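Local coordinates for envelope glycoprotein (Bourbon virus, PDB 5ZKX) that probably mediates fusion of the viral and host membranes as a trimeric class III envelope glycoprotein of the gp64 family, here in its postfusion form, at residues Gly186-Leu191 with Ala428-Ala433; Gly416-Ser419 with Gly423-Phe426. One frame throughout, in Å; residues are numbered along the deposited sequence.

Contact 1 (Gly186-Leu191 with Ala428-Ala433); sequences GEFSYL and ANSKQA
The ring of Phe-188 meets Ser-430 and Lys-431 obliquely, while on its own sheet it meets the Tyr-48 ring with the planes at about 45°. Its far end does the touching. Phe-188 CZ lies 3.2 Å from Ser-430 OG, and Phe-188 CE1 is 3.6 Å from the same oxygen; neither approach is a hydrogen bond, and this buried hydroxyl is satisfied by a partner outside the two segments. On the CE2 side comes Lys-431, whose extended chain passes at a slant, with Lys-431 CE 3.6 Å from Phe-188 CE2 and Lys-431 CG 3.9 Å from Phe-188 CZ. The lysine thus offers methylenes to the ring. With CG beside the backbone N (chi1 -63°), Phe-188 reaches from strand 188-192 to the helix, where Val-427 adds to the packing. Arg-142 supplies a polar link: NH1 makes a salt bridge with Glu-187 OE2 and NH2 a hydrogen bond with Ser-430 O. The arrangement is that of an alpha helix packed on an antiparallel sheet, here helix 422-437 in the C-terminal part of a gp64-type fusion protein.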
loop_
_atom_site.group_PDB
_atom_site.type_symbol
_atom_site.label_atom_id
_atom_site.label_comp_id
_atom_site.label_asym_id
_atom_site.label_seq_id
_atom_site.Cartn_x
_atom_site.Cartn_y
_atom_site.Cartn_z
ATOM N N GLY A 186 28.540 6.708 15.523
ATOM C CA GLY A 186 29.563 6.799 14.494
ATOM C C GLY A 186 29.777 8.233 14.056
ATOM O O GLY A 186 30.156 9.100 14.851
ATOM N N GLU A 187 29.529 8.495 12.769
ATOM C CA GLU A 187 29.695 9.835 12.215
ATOM C C GLU A 187 28.600 10.790 12.660
ATOM O O GLU A 187 28.820 12.005 12.667
ATOM C CB GLU A 187 29.695 9.778 10.685
ATOM C CG GLU A 187 31.060 9.665 10.042
ATOM C CD GLU A 187 30.980 9.545 8.528
ATOM O OE1 GLU A 187 31.441 8.520 7.983
ATOM O OE2 GLU A 187 30.455 10.474 7.881
ATOM N N PHE A 188 27.434 10.272 13.023
ATOM C CA PHE A 188 26.234 11.082 13.145
ATOM C C PHE A 188 25.939 11.422 14.598
ATOM O O PHE A 188 26.244 10.655 15.514
ATOM C CB PHE A 188 25.033 10.358 12.533
ATOM C CG PHE A 188 25.164 10.105 11.057
ATOM C CD1 PHE A 188 24.562 10.948 10.139
ATOM C CD2 PHE A 188 25.883 9.019 10.587
ATOM C CE1 PHE A 188 24.679 10.715 8.784
ATOM C CE2 PHE A 188 26.003 8.783 9.234
ATOM C CZ PHE A 188 25.402 9.632 8.333
ATOM N N SER A 189 25.341 12.592 14.792
ATOM C CA SER A 189 24.809 13.018 16.075
ATOM C C SER A 189 23.367 13.455 15.874
ATOM O O SER A 189 23.043 14.132 14.893
ATOM C CB SER A 189 25.636 14.161 16.684
ATOM O OG SER A 189 26.864 13.683 17.207
ATOM N N TYR A 190 22.502 13.057 16.803
ATOM C CA TYR A 190 21.074 13.316 16.711
ATOM C C TYR A 190 20.614 14.080 17.941
ATOM O O TYR A 190 20.926 13.690 19.071
ATOM C CB TYR A 190 20.286 12.016 16.582
ATOM C CG TYR A 190 20.801 11.074 15.520
ATOM C CD1 TYR A 190 20.238 11.054 14.255
ATOM C CD2 TYR A 190 21.842 10.195 15.788
ATOM C CE1 TYR A 190 20.697 10.191 13.287
ATOM C CE2 TYR A 190 22.307 9.330 14.828
ATOM C CZ TYR A 190 21.731 9.333 13.577
ATOM O OH TYR A 190 22.191 8.468 12.611
ATOM N N LEU A 191 19.871 15.160 17.717
ATOM C CA LEU A 191 19.290 15.956 18.789
ATOM C C LEU A 191 17.809 16.167 18.512
ATOM O O LEU A 191 17.435 16.660 17.442
ATOM C CB LEU A 191 19.997 17.303 18.924
ATOM C CG LEU A 191 19.437 18.225 20.003
ATOM C CD1 LEU A 191 19.783 17.701 21.389
ATOM C CD2 LEU A 191 19.951 19.642 19.806
ATOM N N ALA A 428 20.723 8.098 5.113
ATOM C CA ALA A 428 21.007 7.091 4.095
ATOM C C ALA A 428 21.742 7.694 2.905
ATOM O O ALA A 428 22.616 7.047 2.318
ATOM C CB ALA A 428 19.710 6.418 3.644
ATOM N N ASN A 429 21.400 8.930 2.535
ATOM C CA ASN A 429 22.073 9.578 1.415
ATOM C C ASN A 429 23.513 9.931 1.763
ATOM O O ASN A 429 24.414 9.770 0.934
ATOM C CB ASN A 429 21.304 10.830 0.996
ATOM C CG ASN A 429 19.945 10.509 0.401
ATOM O OD1 ASN A 429 19.729 9.425 -0.145
ATOM N ND2 ASN A 429 19.022 11.455 0.502
ATOM N N SER A 430 23.743 10.423 2.980
ATOM C CA SER A 430 25.096 10.754 3.414
ATOM C C SER A 430 25.999 9.527 3.384
ATOM O O SER A 430 27.137 9.590 2.904
ATOM C CB SER A 430 25.051 11.358 4.816
ATOM O OG SER A 430 26.211 11.017 5.546
ATOM N N LYS A 431 25.505 8.396 3.892
ATOM C CA LYS A 431 26.291 7.168 3.873
ATOM C C LYS A 431 26.561 6.710 2.447
ATOM O O LYS A 431 27.653 6.217 2.141
ATOM C CB LYS A 431 25.572 6.073 4.658
ATOM C CG LYS A 431 25.383 6.394 6.128
ATOM C CD LYS A 431 24.815 5.203 6.885
ATOM C CE LYS A 431 24.693 5.510 8.371
ATOM N NZ LYS A 431 23.931 4.464 9.110
ATOM N N GLN A 432 25.574 6.858 1.564
ATOM C CA GLN A 432 25.774 6.492 0.167
ATOM C C GLN A 432 26.804 7.399 -0.490
ATOM O O GLN A 432 27.581 6.952 -1.343
ATOM C CB GLN A 432 24.440 6.547 -0.580
ATOM C CG GLN A 432 24.513 6.084 -2.026
ATOM C CD GLN A 432 25.034 4.668 -2.163
ATOM O OE1 GLN A 432 25.965 4.413 -2.921
ATOM N NE2 GLN A 432 24.432 3.740 -1.430
ATOM N N ALA A 433 26.830 8.675 -0.103
ATOM C CA ALA A 433 27.825 9.594 -0.644
ATOM C C ALA A 433 29.228 9.210 -0.191
ATOM O O ALA A 433 30.187 9.322 -0.963
ATOM C CB ALA A 433 27.496 11.026 -0.228
#

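Contact 2 (Gly416-Ser419 with Gly423-Phe426); sequences GVVS and GWTF
Val-418 and Trp-424 lie side by side where the loop leading into helix 422-437 packs back on that helix's first turn. Trp-424 CB sits 4.0 Å from Val-418 O, and Trp-424 CG is as far from that oxygen. The closest approach comes at CD1: Val-418 O stands 3.4 Å from Trp-424 CD1, at the indole edge and near its plane, so the carbonyl faces a ring C-H. The valine branch CG1 makes an apolar contact with Trp-424 CD1 at 3.6 Å; unlike the carbonyl it comes from one side of the ring plane, with Trp-424 NE1 next nearest to Val-418 CG1 at 3.9 Å. CG1 is the branch anti to the valine N (chi1 159°), which carries it along the tryptophan. The six-membered ring runs on toward Tyr-190 of strand 188-192. Beyond the loop, the Trp-424 side chain also packs on Met-167 and Pro-168, and Val-418 touches the same proline. At the start of the loop, Gly-416 N donates to Asp-286 OD2 of a second subunit, placing this segment beside the trimer interface. At the next residue after Trp-424, Thr-425 OG1 is hydrogen-bonded to Glu-421 O, one turn back; Ser-419 O lies 3.1 Å from Thr-425 OG1 without bonding to it. A water bridges the two segments, donating to Ser-419 O at 2.6 Å and more weakly to Trp-424 O at 3.1 Å.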
loop_
_atom_site.group_PDB
_atom_site.type_symbol
_atom_site.label_atom_id
_atom_site.label_comp_id
_atom_site.label_asym_id
_atom_site.label_seq_id
_atom_site.Cartn_x
_atom_site.Cartn_y
_atom_site.Cartn_z
ATOM N N GLY A 416 3.356 6.158 5.342
ATOM C CA GLY A 416 4.558 5.638 4.715
ATOM C C GLY A 416 5.435 4.857 5.673
ATOM O O GLY A 416 5.031 4.475 6.776
ATOM N N VAL A 417 6.675 4.625 5.238
ATOM C CA VAL A 417 7.621 3.804 5.985
ATOM C C VAL A 417 8.656 4.688 6.673
ATOM O O VAL A 417 8.822 5.869 6.359
ATOM C CB VAL A 417 8.305 2.753 5.078
ATOM C CG1 VAL A 417 7.261 1.859 4.431
ATOM C CG2 VAL A 417 9.170 3.431 4.029
ATOM N N VAL A 418 9.376 4.094 7.632
ATOM C CA VAL A 418 10.326 4.849 8.448
ATOM C C VAL A 418 11.527 5.298 7.619
ATOM O O VAL A 418 11.996 6.435 7.750
ATOM C CB VAL A 418 10.763 4.014 9.667
ATOM C CG1 VAL A 418 12.077 4.531 10.233
ATOM C CG2 VAL A 418 9.684 4.030 10.742
ATOM N N SER A 419 12.049 4.415 6.762
ATOM C CA SER A 419 13.224 4.764 5.969
ATOM C C SER A 419 12.965 5.969 5.072
ATOM O O SER A 419 13.903 6.690 4.716
ATOM C CB SER A 419 13.672 3.562 5.136
ATOM O OG SER A 419 12.577 2.950 4.476
ATOM N N GLY A 423 14.728 12.587 8.048
ATOM C CA GLY A 423 15.976 12.421 8.776
ATOM C C GLY A 423 16.724 11.170 8.363
ATOM O O GLY A 423 17.932 11.209 8.110
ATOM N N TRP A 424 16.017 10.042 8.282
ATOM C CA TRP A 424 16.655 8.794 7.887
ATOM C C TRP A 424 16.995 8.764 6.408
ATOM O O TRP A 424 17.880 8.005 6.002
ATOM C CB TRP A 424 15.759 7.613 8.253
ATOM C CG TRP A 424 15.338 7.628 9.693
ATOM C CD1 TRP A 424 14.068 7.512 10.177
ATOM C CD2 TRP A 424 16.191 7.777 10.839
ATOM N NE1 TRP A 424 14.076 7.573 11.550
ATOM C CE2 TRP A 424 15.366 7.736 11.980
ATOM C CE3 TRP A 424 17.571 7.936 11.010
ATOM C CZ2 TRP A 424 15.875 7.851 13.270
ATOM C CZ3 TRP A 424 18.072 8.048 12.293
ATOM C CH2 TRP A 424 17.226 8.004 13.405
ATOM N N THR A 425 16.313 9.565 5.593
ATOM C CA THR A 425 16.719 9.713 4.201
ATOM C C THR A 425 17.985 10.551 4.095
ATOM O O THR A 425 18.855 10.274 3.261
ATOM C CB THR A 425 15.580 10.330 3.393
ATOM O OG1 THR A 425 14.410 9.513 3.536
ATOM C CG2 THR A 425 15.953 10.421 1.924
ATOM N N PHE A 426 18.107 11.576 4.940
ATOM C CA PHE A 426 19.350 12.334 5.028
ATOM C C PHE A 426 20.510 11.431 5.427
ATOM O O PHE A 426 21.598 11.505 4.846
ATOM C CB PHE A 426 19.182 13.477 6.032
ATOM C CG PHE A 426 20.436 14.272 6.272
ATOM C CD1 PHE A 426 20.800 15.292 5.410
ATOM C CD2 PHE A 426 21.242 14.009 7.368
ATOM C CE1 PHE A 426 21.948 16.026 5.629
ATOM C CE2 PHE A 426 22.390 14.740 7.593
ATOM C CZ PHE A 426 22.742 15.752 6.721
HETATM O O HOH W 1 16.371 5.849 4.425
#

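Both contacts use helix 422-437. Contact 2 joins its beginning to the loop just before it, whereas contact 1 sets its middle against strand 188-192, far away in sequence; along the chain, contact 2 is nested inside the loop that contact 1 closes. Their centres are 12 Å apart, and they meet where Tyr-190 CE1 packs 3.5 Å from Trp-424 CZ3. Contact 1 is largely buried and packs one aromatic ring against a serine hydroxyl and lysine methylenes, with Lys-431 at its exposed margin. Contact 2 is only partly buried and mixes one apolar pair with backbone carbonyls and a water, in keeping with its place where a loop enters the helix.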